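Local coordinates for protein lysine cyclodeaminase (Streptomyces pristinaespiralis, PDB 5YU3) that catalyses the NAD-dependent conversion of L-lysine to L-pipecolic acid with loss of ammonia, and also recognises L-ornithine and L-2,4-diaminobutyric acid, at residues E2-G7 with E317-R322; E22-I27 with Q153-S158; P66-E69 with H73-L76; V115-L120 with A309-V314. One frame throughout, in Å; residues are numbered along the deposited sequence.

Interaction 1. Residues E2-G7 with E317-R322; sequences ETWVLG and EAAAER
The indole of Trp4 meets the 317-322 segment with the rim of its six-membered ring. Ala319 C and Ala320 N lie at that edge, near the ring plane, with Trp4 CH2 3.6 Å from Ala320 N. The methyl of Ala319 approaches obliquely. Ala319 CB is 3.6 Å from Trp4 CZ2. The contact packs helix 305-321 on the mixed beta sheet of the ornithine cyclodeaminase/mu-crystallin fold. Strand 3-6, an inner strand of that sheet, runs at 101° to the helix segment, and their axes come no closer than 11.0 Å. Trp4 spans this distance because its CG is anti to the backbone N (chi1 -175°), and the small alanines let the ring reach the helix backbone. The pyrrole N-H of the indole, NE1, donates a hydrogen bond to Leu324 O, just past the end of the helix. Leu316 of the same helix and Arg327 of the adjacent strand also touch the indole. A leucine here would probably open a gap beside Ala319 and Ala320 and leave Leu324 O without its indole donor. Leu6 adds a second, smaller contact to the same alanine, with its CD2 3.8 Å and its CD1 4.0 Å from Ala319 CB.

Interaction 2. Residues E22-I27 with Q153-S158; sequences ELMRRI and QLHALS
Met24 lays its thioether end against the methyl of Ala156. Met24 SD is 3.9 Å and Met24 CE 3.8 Å from Ala156 CB. The chain leaves the helix with CG anti to the backbone N (chi1 178°). It then bends at chi2 and chi3, which brings both SD and CE to the one methyl. His155 passes alongside in the opposite direction. Its CE1 comes obliquely to Met24 CB at 3.8 Å, and its ND1 is 4.1 Å from Met24 CE. All three residues are buried, and the contact between the segments is apolar. The polar atoms of the imidazole are met from outside. NE2 bonds to Asp21 OD1, and ND1 bonds to Tyr341 OH of the second subunit. With a partner on each nitrogen, the ring is fixed in rotation. Phe185 adds an edge-to-face contact to it. Tyr341 of the second subunit also packs on Met24, so the contact reaches the dimer interface. The Met24 side chain is about 12 Å from a bound NAD. Helix 20-39, which carries Met24, packs here on helix 148-160. The latter follows strand 140-144 of the parallel sheet after a glycine-rich turn, consistent with a Rossmann-type NAD-binding domain.

Interaction 3. Residues P66-E69 with H73-L76; sequences PHRE and HITL
Glu69 and His73 lie side by side and point the same way, with CB of Glu69 over one face of the imidazole. The carboxylate and ring planes are 54° apart. CG of Glu69 is 4.1 Å from His73 NE2, but the carboxylate turns off towards its own strand. There Glu69 OE2 accepts from His67 NE2 at 2.9 Å, in the plane of the His67 ring and through the anti lone pair. The bend at chi2 (-64°) makes this possible. OE1 forms a salt bridge with Arg43, and Ser46 OG bonds to His67 ND1, so both groups are held at two points. A glutamine in place of Glu69 would probably leave Arg43 without its mate in charge. The two segments form the end of a beta hairpin next to its turn. His67 and Thr75 are a hydrogen-bonded antiparallel pair, with both N-to-O distances 2.8 Å. A water bridges His67 O and Thr75 OG1. On the sheet face that carries Pro66, Arg68, Ile74 and Leu76, the side chains cross at an angle. Leu76 CD1 sits 3.7 Å from Pro66 CB. CG of Arg68 lies 3.9 Å from Ile74 CG1, and the extended arginine carries its NE on to Asp103. The second subunit covers this face, with its Trp64 on Pro66 and its Trp62 on Ile74. At the turn, His73 N reaches Glu69 O in a longer bond of 3.2 Å.

Interaction 4. Residues V115-L120 with A309-V314; sequences VLLTAL and ALAMEV
Leu117 makes the tight part of this contact. Its CG sits 3.7 Å from the methyl of Ala311, and its CD1 reaches past that methyl to the helix backbone, 3.6 Å from Met312 N. CG is anti to the backbone N (chi1 178°), which sends the branched end straight across to the facing helix. CD2 of Leu117 touches Ala311 CB more loosely, at 4.1 Å. The closest CA atoms, those of Leu117 and Ala311, are 6.5 Å apart. Such an approach suits an alanine. Away from this point the segments part. Of the Met312 side chain, CB alone comes near, 3.9 Å from Leu117 CD1. Its extended chain leads off to Ala110 and Met112 of the mixed sheet. Leu120 points towards the 309-314 segment but makes no contact with it. It packs further along the same helix, on Phe315, and on Leu23 and Ile27 of helix 20-39. On the outer side of helix 305-321, the partly exposed Glu313 forms a salt bridge with Arg100. Thr118 points away from the contact. It touches both the bound proline and NAD, and its OG1 bonds to Lys77 NZ. The contact thus sets helix 305-321 behind the first turn of the helix that lines the substrate and cofactor pocket of this cyclodeaminase.

In the fold
Helix 305-321 joins three of the contacts. Interactions 1 and 4 use successive parts of it, their centres 14 Å apart. Interaction 3 reaches its start, where Thr75 OG1 lies 3.3 Å from Ala309 CB. Interaction 2 joins interaction 4 from the other side. Met24 SD is 3.5 Å from Leu120 O, and Leu23 touches Val314. Interaction 4 is therefore central, and holds Thr118 of the proline and NAD pockets. Its Leu117 side chain is about 8 Å from the bound proline. The side chain of Pro66 in interaction 3 is about 11 Å from the bound proline. That of Met24 in interaction 2 is about 14 Å from the same ligand. All four contacts touch the second subunit.

Interaction 1. Residues E2-G7 with E317-R322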
loop_
_atom_site.group_PDB
_atom_site.type_symbol
_atom_site.label_atom_id
_atom_site.label_comp_id
_atom_site.label_asym_id
_atom_site.label_seq_id
_atom_site.Cartn_x
_atom_site.Cartn_y
_atom_site.Cartn_z
ATOM N N GLU A 2 -17.624 -8.037 -7.921
ATOM C CA GLU A 2 -17.144 -6.760 -8.415
ATOM C C GLU A 2 -16.809 -5.866 -7.234
ATOM O O GLU A 2 -17.339 -6.041 -6.130
ATOM C CB GLU A 2 -18.170 -6.077 -9.319
ATOM C CG GLU A 2 -18.479 -6.839 -10.602
ATOM C CD GLU A 2 -19.608 -6.199 -11.381
ATOM O OE1 GLU A 2 -20.694 -6.024 -10.797
ATOM O OE2 GLU A 2 -19.405 -5.859 -12.567
ATOM N N THR A 3 -15.917 -4.913 -7.476
ATOM C CA THR A 3 -15.525 -3.972 -6.443
ATOM C C THR A 3 -16.611 -2.922 -6.265
ATOM O O THR A 3 -17.115 -2.366 -7.247
ATOM C CB THR A 3 -14.198 -3.308 -6.808
ATOM O OG1 THR A 3 -13.169 -4.300 -6.878
ATOM C CG2 THR A 3 -13.802 -2.279 -5.763
ATOM N N TRP A 4 -16.967 -2.649 -5.015
ATOM C CA TRP A 4 -17.897 -1.571 -4.695
ATOM C C TRP A 4 -17.108 -0.270 -4.656
ATOM O O TRP A 4 -16.253 -0.087 -3.782
ATOM C CB TRP A 4 -18.561 -1.866 -3.357
ATOM C CG TRP A 4 -19.635 -0.918 -2.915
ATOM C CD1 TRP A 4 -20.344 -0.040 -3.686
ATOM C CD2 TRP A 4 -20.125 -0.774 -1.579
ATOM N NE1 TRP A 4 -21.252 0.645 -2.900
ATOM C CE2 TRP A 4 -21.127 0.219 -1.604
ATOM C CE3 TRP A 4 -19.798 -1.376 -0.358
ATOM C CZ2 TRP A 4 -21.817 0.608 -0.460
ATOM C CZ3 TRP A 4 -20.480 -0.981 0.784
ATOM C CH2 TRP A 4 -21.483 0.000 0.721
ATOM N N VAL A 5 -17.353 0.622 -5.610
ATOM C CA VAL A 5 -16.655 1.904 -5.679
ATOM C C VAL A 5 -17.620 2.986 -5.226
ATOM O O VAL A 5 -18.705 3.136 -5.798
ATOM C CB VAL A 5 -16.123 2.207 -7.087
ATOM C CG1 VAL A 5 -15.479 3.582 -7.120
ATOM C CG2 VAL A 5 -15.112 1.151 -7.518
ATOM N N LEU A 6 -17.221 3.749 -4.214
ATOM C CA LEU A 6 -17.941 4.959 -3.832
ATOM C C LEU A 6 -17.288 6.140 -4.541
ATOM O O LEU A 6 -16.179 6.543 -4.186
ATOM C CB LEU A 6 -17.916 5.143 -2.318
ATOM C CG LEU A 6 -18.610 4.086 -1.464
ATOM C CD1 LEU A 6 -18.648 4.546 -0.014
ATOM C CD2 LEU A 6 -20.019 3.810 -1.985
ATOM N N GLY A 7 -17.961 6.695 -5.546
ATOM C CA GLY A 7 -17.444 7.893 -6.175
ATOM C C GLY A 7 -17.467 9.079 -5.226
ATOM O O GLY A 7 -18.132 9.066 -4.186
ATOM N N GLU A 317 -21.564 1.722 5.955
ATOM C CA GLU A 317 -22.878 1.471 6.540
ATOM C C GLU A 317 -23.921 2.416 5.958
ATOM O O GLU A 317 -25.016 1.990 5.566
ATOM C CB GLU A 317 -22.813 1.610 8.062
ATOM C CG GLU A 317 -22.104 0.452 8.754
ATOM C CD GLU A 317 -21.929 0.682 10.241
ATOM O OE1 GLU A 317 -22.449 1.693 10.745
ATOM O OE2 GLU A 317 -21.258 -0.143 10.897
ATOM N N ALA A 318 -23.596 3.711 5.895
ATOM C CA ALA A 318 -24.532 4.682 5.334
ATOM C C ALA A 318 -24.741 4.448 3.843
ATOM O O ALA A 318 -25.870 4.549 3.346
ATOM C CB ALA A 318 -24.039 6.107 5.595
ATOM N N ALA A 319 -23.664 4.137 3.110
ATOM C CA ALA A 319 -23.788 3.899 1.675
ATOM C C ALA A 319 -24.582 2.630 1.381
ATOM O O ALA A 319 -25.376 2.596 0.432
ATOM C CB ALA A 319 -22.399 3.821 1.036
ATOM N N ALA A 320 -24.378 1.574 2.176
ATOM C CA ALA A 320 -25.124 0.337 1.962
ATOM C C ALA A 320 -26.612 0.541 2.223
ATOM O O ALA A 320 -27.457 0.041 1.470
ATOM C CB ALA A 320 -24.576 -0.771 2.860
ATOM N N GLU A 321 -26.936 1.258 3.302
ATOM C CA GLU A 321 -28.315 1.604 3.633
ATOM C C GLU A 321 -29.018 2.290 2.468
ATOM O O GLU A 321 -30.210 2.059 2.222
ATOM C CB GLU A 321 -28.289 2.524 4.852
ATOM C CG GLU A 321 -29.521 2.588 5.704
ATOM C CD GLU A 321 -29.409 3.726 6.701
ATOM O OE1 GLU A 321 -28.314 3.885 7.292
ATOM O OE2 GLU A 321 -30.395 4.477 6.868
ATOM N N ARG A 322 -28.298 3.150 1.753
ATOM C CA ARG A 322 -28.858 3.976 0.690
ATOM C C ARG A 322 -28.567 3.435 -0.698
ATOM O O ARG A 322 -28.891 4.099 -1.689
ATOM C CB ARG A 322 -28.321 5.401 0.812
ATOM C CG ARG A 322 -28.735 6.060 2.110
ATOM C CD ARG A 322 -27.970 7.354 2.381
ATOM N NE ARG A 322 -28.723 8.159 3.343
ATOM C CZ ARG A 322 -28.657 7.996 4.654
ATOM N NH1 ARG A 322 -27.846 7.071 5.173
ATOM N NH2 ARG A 322 -29.396 8.760 5.449
#

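Interaction 2. Residues E22-I27 with Q153-S158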
loop_
_atom_site.group_PDB
_atom_site.type_symbol
_atom_site.label_atom_id
_atom_site.label_comp_id
_atom_site.label_asym_id
_atom_site.label_seq_id
_atom_site.Cartn_x
_atom_site.Cartn_y
_atom_site.Cartn_z
ATOM N N GLU A 22 -23.871 15.123 12.527
ATOM C CA GLU A 22 -24.183 13.749 12.877
ATOM C C GLU A 22 -23.111 12.788 12.371
ATOM O O GLU A 22 -22.746 11.831 13.069
ATOM C CB GLU A 22 -25.553 13.366 12.325
ATOM C CG GLU A 22 -25.783 11.867 12.350
ATOM C CD GLU A 22 -26.018 11.327 13.742
ATOM O OE1 GLU A 22 -26.165 12.140 14.685
ATOM O OE2 GLU A 22 -26.064 10.082 13.895
ATOM N N LEU A 23 -22.583 13.031 11.168
ATOM C CA LEU A 23 -21.552 12.138 10.643
ATOM C C LEU A 23 -20.275 12.233 11.476
ATOM O O LEU A 23 -19.631 11.215 11.752
ATOM C CB LEU A 23 -21.263 12.463 9.179
ATOM C CG LEU A 23 -20.260 11.541 8.479
ATOM C CD1 LEU A 23 -20.785 10.104 8.375
ATOM C CD2 LEU A 23 -19.912 12.107 7.107
ATOM N N MET A 24 -19.912 13.441 11.901
ATOM C CA MET A 24 -18.754 13.590 12.779
ATOM C C MET A 24 -18.997 12.904 14.121
ATOM O O MET A 24 -18.113 12.215 14.637
ATOM C CB MET A 24 -18.417 15.071 12.965
ATOM C CG MET A 24 -17.226 15.337 13.913
ATOM S SD MET A 24 -15.653 14.645 13.321
ATOM C CE MET A 24 -15.024 15.969 12.314
ATOM N N ARG A 25 -20.206 13.043 14.681
ATOM C CA ARG A 25 -20.517 12.386 15.947
ATOM C C ARG A 25 -20.447 10.869 15.822
ATOM O O ARG A 25 -19.956 10.192 16.738
ATOM C CB ARG A 25 -21.898 12.808 16.449
ATOM C CG ARG A 25 -21.901 14.198 17.104
ATOM C CD ARG A 25 -23.149 14.441 17.946
ATOM N NE ARG A 25 -23.127 15.759 18.581
ATOM C CZ ARG A 25 -23.672 16.846 18.043
ATOM N NH1 ARG A 25 -24.289 16.762 16.864
ATOM N NH2 ARG A 25 -23.608 18.013 18.681
ATOM N N ARG A 26 -20.933 10.313 14.702
ATOM C CA ARG A 26 -20.826 8.870 14.501
ATOM C C ARG A 26 -19.372 8.423 14.524
ATOM O O ARG A 26 -19.045 7.397 15.130
ATOM C CB ARG A 26 -21.467 8.445 13.177
ATOM C CG ARG A 26 -22.977 8.559 13.150
ATOM C CD ARG A 26 -23.564 7.958 11.859
ATOM N NE ARG A 26 -24.962 8.344 11.689
ATOM C CZ ARG A 26 -25.701 8.035 10.630
ATOM N NH1 ARG A 26 -25.174 7.336 9.625
ATOM N NH2 ARG A 26 -26.969 8.432 10.570
ATOM N N ILE A 27 -18.489 9.182 13.872
ATOM C CA ILE A 27 -17.084 8.784 13.813
ATOM C C ILE A 27 -16.413 8.971 15.172
ATOM O O ILE A 27 -15.602 8.135 15.592
ATOM C CB ILE A 27 -16.360 9.546 12.686
ATOM C CG1 ILE A 27 -16.933 9.092 11.330
ATOM C CG2 ILE A 27 -14.846 9.278 12.716
ATOM C CD1 ILE A 27 -16.531 9.957 10.151
ATOM N N GLN A 153 -10.744 20.069 12.941
ATOM C CA GLN A 153 -10.364 20.236 14.341
ATOM C C GLN A 153 -11.379 21.115 15.057
ATOM O O GLN A 153 -11.915 20.739 16.107
ATOM C CB GLN A 153 -8.958 20.844 14.457
ATOM C CG GLN A 153 -7.815 19.939 13.966
ATOM C CD GLN A 153 -7.638 18.714 14.835
ATOM O OE1 GLN A 153 -7.465 18.823 16.055
ATOM N NE2 GLN A 153 -7.700 17.529 14.218
ATOM N N LEU A 154 -11.660 22.292 14.491
ATOM C CA LEU A 154 -12.649 23.186 15.089
ATOM C C LEU A 154 -14.024 22.523 15.137
ATOM O O LEU A 154 -14.703 22.555 16.169
ATOM C CB LEU A 154 -12.707 24.499 14.307
ATOM C CG LEU A 154 -13.929 25.366 14.651
ATOM C CD1 LEU A 154 -13.929 25.718 16.131
ATOM C CD2 LEU A 154 -13.939 26.616 13.825
ATOM N N HIS A 155 -14.427 21.862 14.052
ATOM C CA HIS A 155 -15.763 21.278 14.019
ATOM C C HIS A 155 -15.913 20.190 15.076
ATOM O O HIS A 155 -16.835 20.235 15.899
ATOM C CB HIS A 155 -16.066 20.731 12.621
ATOM C CG HIS A 155 -17.418 20.101 12.520
ATOM N ND1 HIS A 155 -17.685 19.019 11.706
ATOM C CD2 HIS A 155 -18.583 20.404 13.143
ATOM C CE1 HIS A 155 -18.960 18.690 11.829
ATOM N NE2 HIS A 155 -19.526 19.511 12.697
ATOM N N ALA A 156 -14.999 19.210 15.087
ATOM C CA ALA A 156 -15.096 18.121 16.061
ATOM C C ALA A 156 -15.045 18.643 17.496
ATOM O O ALA A 156 -15.827 18.215 18.351
ATOM C CB ALA A 156 -13.975 17.105 15.834
ATOM N N LEU A 157 -14.102 19.539 17.792
ATOM C CA LEU A 157 -13.982 20.014 19.167
ATOM C C LEU A 157 -15.219 20.791 19.595
ATOM O O LEU A 157 -15.630 20.703 20.759
ATOM C CB LEU A 157 -12.720 20.867 19.329
ATOM C CG LEU A 157 -11.448 20.027 19.170
ATOM C CD1 LEU A 157 -10.216 20.921 19.055
ATOM C CD2 LEU A 157 -11.312 19.030 20.313
ATOM N N SER A 158 -15.842 21.525 18.665
ATOM C CA SER A 158 -17.062 22.257 18.993
ATOM C C SER A 158 -18.222 21.329 19.335
ATOM O O SER A 158 -19.180 21.776 19.975
ATOM C CB SER A 158 -17.456 23.198 17.843
ATOM O OG SER A 158 -18.118 22.490 16.791
#

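Interaction 3. Residues P66-E69 with H73-L76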
loop_
_atom_site.group_PDB
_atom_site.type_symbol
_atom_site.label_atom_id
_atom_site.label_comp_id
_atom_site.label_asym_id
_atom_site.label_seq_id
_atom_site.Cartn_x
_atom_site.Cartn_y
_atom_site.Cartn_z
ATOM N N PRO A 66 -1.778 0.094 6.281
ATOM C CA PRO A 66 -2.636 -1.089 6.378
ATOM C C PRO A 66 -3.160 -1.356 7.779
ATOM O O PRO A 66 -2.518 -1.059 8.789
ATOM C CB PRO A 66 -1.695 -2.217 5.934
ATOM C CG PRO A 66 -0.275 -1.640 6.420
ATOM C CD PRO A 66 -0.324 -0.342 6.252
ATOM N N HIS A 67 -4.362 -1.931 7.828
ATOM C CA HIS A 67 -4.901 -2.472 9.070
ATOM C C HIS A 67 -5.713 -3.724 8.775
ATOM O O HIS A 67 -6.627 -3.694 7.945
ATOM C CB HIS A 67 -5.784 -1.471 9.820
ATOM C CG HIS A 67 -6.299 -2.014 11.118
ATOM N ND1 HIS A 67 -5.576 -1.938 12.288
ATOM C CD2 HIS A 67 -7.435 -2.686 11.420
ATOM C CE1 HIS A 67 -6.251 -2.522 13.259
ATOM N NE2 HIS A 67 -7.381 -2.991 12.758
ATOM N N ARG A 68 -5.417 -4.804 9.490
ATOM C CA ARG A 68 -6.060 -6.087 9.247
ATOM C C ARG A 68 -7.001 -6.433 10.392
ATOM O O ARG A 68 -6.630 -6.327 11.568
ATOM C CB ARG A 68 -5.018 -7.196 9.062
ATOM C CG ARG A 68 -5.643 -8.592 8.919
ATOM C CD ARG A 68 -4.652 -9.621 8.364
ATOM N NE ARG A 68 -5.276 -10.942 8.279
ATOM C CZ ARG A 68 -5.059 -11.934 9.141
ATOM N NH1 ARG A 68 -4.213 -11.772 10.158
ATOM N NH2 ARG A 68 -5.694 -13.090 8.990
ATOM N N GLU A 69 -8.218 -6.839 10.040
ATOM C CA GLU A 69 -9.145 -7.462 10.976
ATOM C C GLU A 69 -9.195 -8.951 10.649
ATOM O O GLU A 69 -9.867 -9.350 9.685
ATOM C CB GLU A 69 -10.532 -6.822 10.871
ATOM C CG GLU A 69 -10.582 -5.446 11.559
ATOM C CD GLU A 69 -10.353 -5.552 13.061
ATOM O OE1 GLU A 69 -10.995 -6.432 13.677
ATOM O OE2 GLU A 69 -9.533 -4.780 13.627
ATOM N N HIS A 73 -11.427 -8.542 6.979
ATOM C CA HIS A 73 -10.980 -7.733 5.856
ATOM C C HIS A 73 -9.694 -7.014 6.225
ATOM O O HIS A 73 -9.289 -6.962 7.390
ATOM C CB HIS A 73 -12.057 -6.727 5.438
ATOM C CG HIS A 73 -12.569 -5.900 6.573
ATOM N ND1 HIS A 73 -13.847 -6.029 7.070
ATOM C CD2 HIS A 73 -11.969 -4.945 7.320
ATOM C CE1 HIS A 73 -14.017 -5.183 8.069
ATOM N NE2 HIS A 73 -12.890 -4.518 8.245
ATOM N N ILE A 74 -9.057 -6.459 5.199
ATOM C CA ILE A 74 -7.868 -5.631 5.342
ATOM C C ILE A 74 -8.194 -4.262 4.770
ATOM O O ILE A 74 -8.749 -4.161 3.670
ATOM C CB ILE A 74 -6.647 -6.239 4.623
ATOM C CG1 ILE A 74 -6.344 -7.642 5.159
ATOM C CG2 ILE A 74 -5.434 -5.304 4.765
ATOM C CD1 ILE A 74 -5.258 -8.367 4.395
ATOM N N THR A 75 -7.874 -3.214 5.520
ATOM C CA THR A 75 -8.018 -1.848 5.037
ATOM C C THR A 75 -6.650 -1.325 4.639
ATOM O O THR A 75 -5.668 -1.560 5.344
ATOM C CB THR A 75 -8.625 -0.945 6.122
ATOM O OG1 THR A 75 -9.933 -1.421 6.447
ATOM C CG2 THR A 75 -8.714 0.502 5.638
ATOM N N LEU A 76 -6.574 -0.629 3.508
ATOM C CA LEU A 76 -5.347 0.072 3.137
ATOM C C LEU A 76 -5.681 1.504 2.755
ATOM O O LEU A 76 -6.428 1.734 1.799
ATOM C CB LEU A 76 -4.620 -0.628 1.979
ATOM C CG LEU A 76 -3.222 -0.056 1.666
ATOM C CD1 LEU A 76 -2.182 -0.489 2.702
ATOM C CD2 LEU A 76 -2.751 -0.424 0.266
HETATM O O HOH W 1 -9.593 -3.397 8.304
#

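Interaction 4. Residues V115-L120 with A309-V314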
loop_
_atom_site.group_PDB
_atom_site.type_symbol
_atom_site.label_atom_id
_atom_site.label_comp_id
_atom_site.label_asym_id
_atom_site.label_seq_id
_atom_site.Cartn_x
_atom_site.Cartn_y
_atom_site.Cartn_z
ATOM N N VAL A 115 -9.947 11.792 1.219
ATOM C CA VAL A 115 -9.742 13.194 1.608
ATOM C C VAL A 115 -10.694 13.590 2.736
ATOM O O VAL A 115 -10.262 14.042 3.809
ATOM C CB VAL A 115 -9.906 14.128 0.396
ATOM C CG1 VAL A 115 -9.845 15.595 0.847
ATOM C CG2 VAL A 115 -8.836 13.858 -0.650
ATOM N N LEU A 116 -12.008 13.461 2.501
ATOM C CA LEU A 116 -12.976 13.814 3.541
ATOM C C LEU A 116 -12.828 12.909 4.760
ATOM O O LEU A 116 -12.789 13.388 5.898
ATOM C CB LEU A 116 -14.406 13.744 2.994
ATOM C CG LEU A 116 -15.517 14.031 4.012
ATOM C CD1 LEU A 116 -15.364 15.425 4.602
ATOM C CD2 LEU A 116 -16.911 13.846 3.370
ATOM N N LEU A 117 -12.767 11.593 4.536
ATOM C CA LEU A 117 -12.614 10.631 5.625
ATOM C C LEU A 117 -11.414 10.961 6.517
ATOM O O LEU A 117 -11.510 10.866 7.747
ATOM C CB LEU A 117 -12.487 9.215 5.035
ATOM C CG LEU A 117 -12.272 7.994 5.930
ATOM C CD1 LEU A 117 -12.818 6.739 5.248
ATOM C CD2 LEU A 117 -10.791 7.783 6.261
ATOM N N THR A 118 -10.275 11.312 5.918
ATOM C CA THR A 118 -9.086 11.624 6.720
ATOM C C THR A 118 -9.350 12.838 7.605
ATOM O O THR A 118 -9.058 12.828 8.809
ATOM C CB THR A 118 -7.862 11.872 5.822
ATOM O OG1 THR A 118 -7.491 10.654 5.152
ATOM C CG2 THR A 118 -6.650 12.355 6.655
ATOM N N ALA A 119 -9.942 13.884 7.026
ATOM C CA ALA A 119 -10.238 15.087 7.801
ATOM C C ALA A 119 -11.214 14.780 8.929
ATOM O O ALA A 119 -11.062 15.288 10.045
ATOM C CB ALA A 119 -10.788 16.183 6.881
ATOM N N LEU A 120 -12.220 13.937 8.659
ATOM C CA LEU A 120 -13.204 13.593 9.678
ATOM C C LEU A 120 -12.567 12.833 10.835
ATOM O O LEU A 120 -12.781 13.180 12.003
ATOM C CB LEU A 120 -14.336 12.763 9.065
ATOM C CG LEU A 120 -15.205 13.535 8.067
ATOM C CD1 LEU A 120 -16.258 12.608 7.435
ATOM C CD2 LEU A 120 -15.877 14.733 8.726
ATOM N N ALA A 309 -10.002 2.609 8.933
ATOM C CA ALA A 309 -10.908 1.472 8.795
ATOM C C ALA A 309 -12.230 1.733 9.506
ATOM O O ALA A 309 -13.301 1.363 9.004
ATOM C CB ALA A 309 -10.250 0.201 9.343
ATOM N N LEU A 310 -12.177 2.370 10.678
ATOM C CA LEU A 310 -13.400 2.640 11.427
ATOM C C LEU A 310 -14.248 3.696 10.736
ATOM O O LEU A 310 -15.473 3.547 10.633
ATOM C CB LEU A 310 -13.066 3.091 12.849
ATOM C CG LEU A 310 -12.585 2.017 13.813
ATOM C CD1 LEU A 310 -12.280 2.674 15.145
ATOM C CD2 LEU A 310 -13.639 0.927 13.972
ATOM N N ALA A 311 -13.621 4.777 10.267
ATOM C CA ALA A 311 -14.383 5.791 9.543
ATOM C C ALA A 311 -14.934 5.235 8.235
ATOM O O ALA A 311 -16.053 5.576 7.828
ATOM C CB ALA A 311 -13.521 7.019 9.280
ATOM N N MET A 312 -14.160 4.385 7.554
ATOM C CA MET A 312 -14.681 3.757 6.339
ATOM C C MET A 312 -15.915 2.923 6.649
ATOM O O MET A 312 -16.906 2.965 5.905
ATOM C CB MET A 312 -13.604 2.896 5.670
ATOM C CG MET A 312 -14.092 2.189 4.396
ATOM S SD MET A 312 -12.712 1.782 3.300
ATOM C CE MET A 312 -13.553 1.160 1.831
ATOM N N GLU A 313 -15.892 2.189 7.763
ATOM C CA GLU A 313 -17.062 1.396 8.133
ATOM C C GLU A 313 -18.291 2.283 8.296
ATOM O O GLU A 313 -19.399 1.898 7.911
ATOM C CB GLU A 313 -16.789 0.622 9.420
ATOM C CG GLU A 313 -17.838 -0.422 9.763
ATOM C CD GLU A 313 -17.838 -1.602 8.800
ATOM O OE1 GLU A 313 -16.815 -1.819 8.112
ATOM O OE2 GLU A 313 -18.865 -2.316 8.742
ATOM N N VAL A 314 -18.114 3.477 8.868
ATOM C CA VAL A 314 -19.246 4.384 9.029
ATOM C C VAL A 314 -19.795 4.801 7.668
ATOM O O VAL A 314 -21.016 4.837 7.458
ATOM C CB VAL A 314 -18.839 5.607 9.871
ATOM C CG1 VAL A 314 -19.952 6.653 9.834
ATOM C CG2 VAL A 314 -18.540 5.174 11.300
#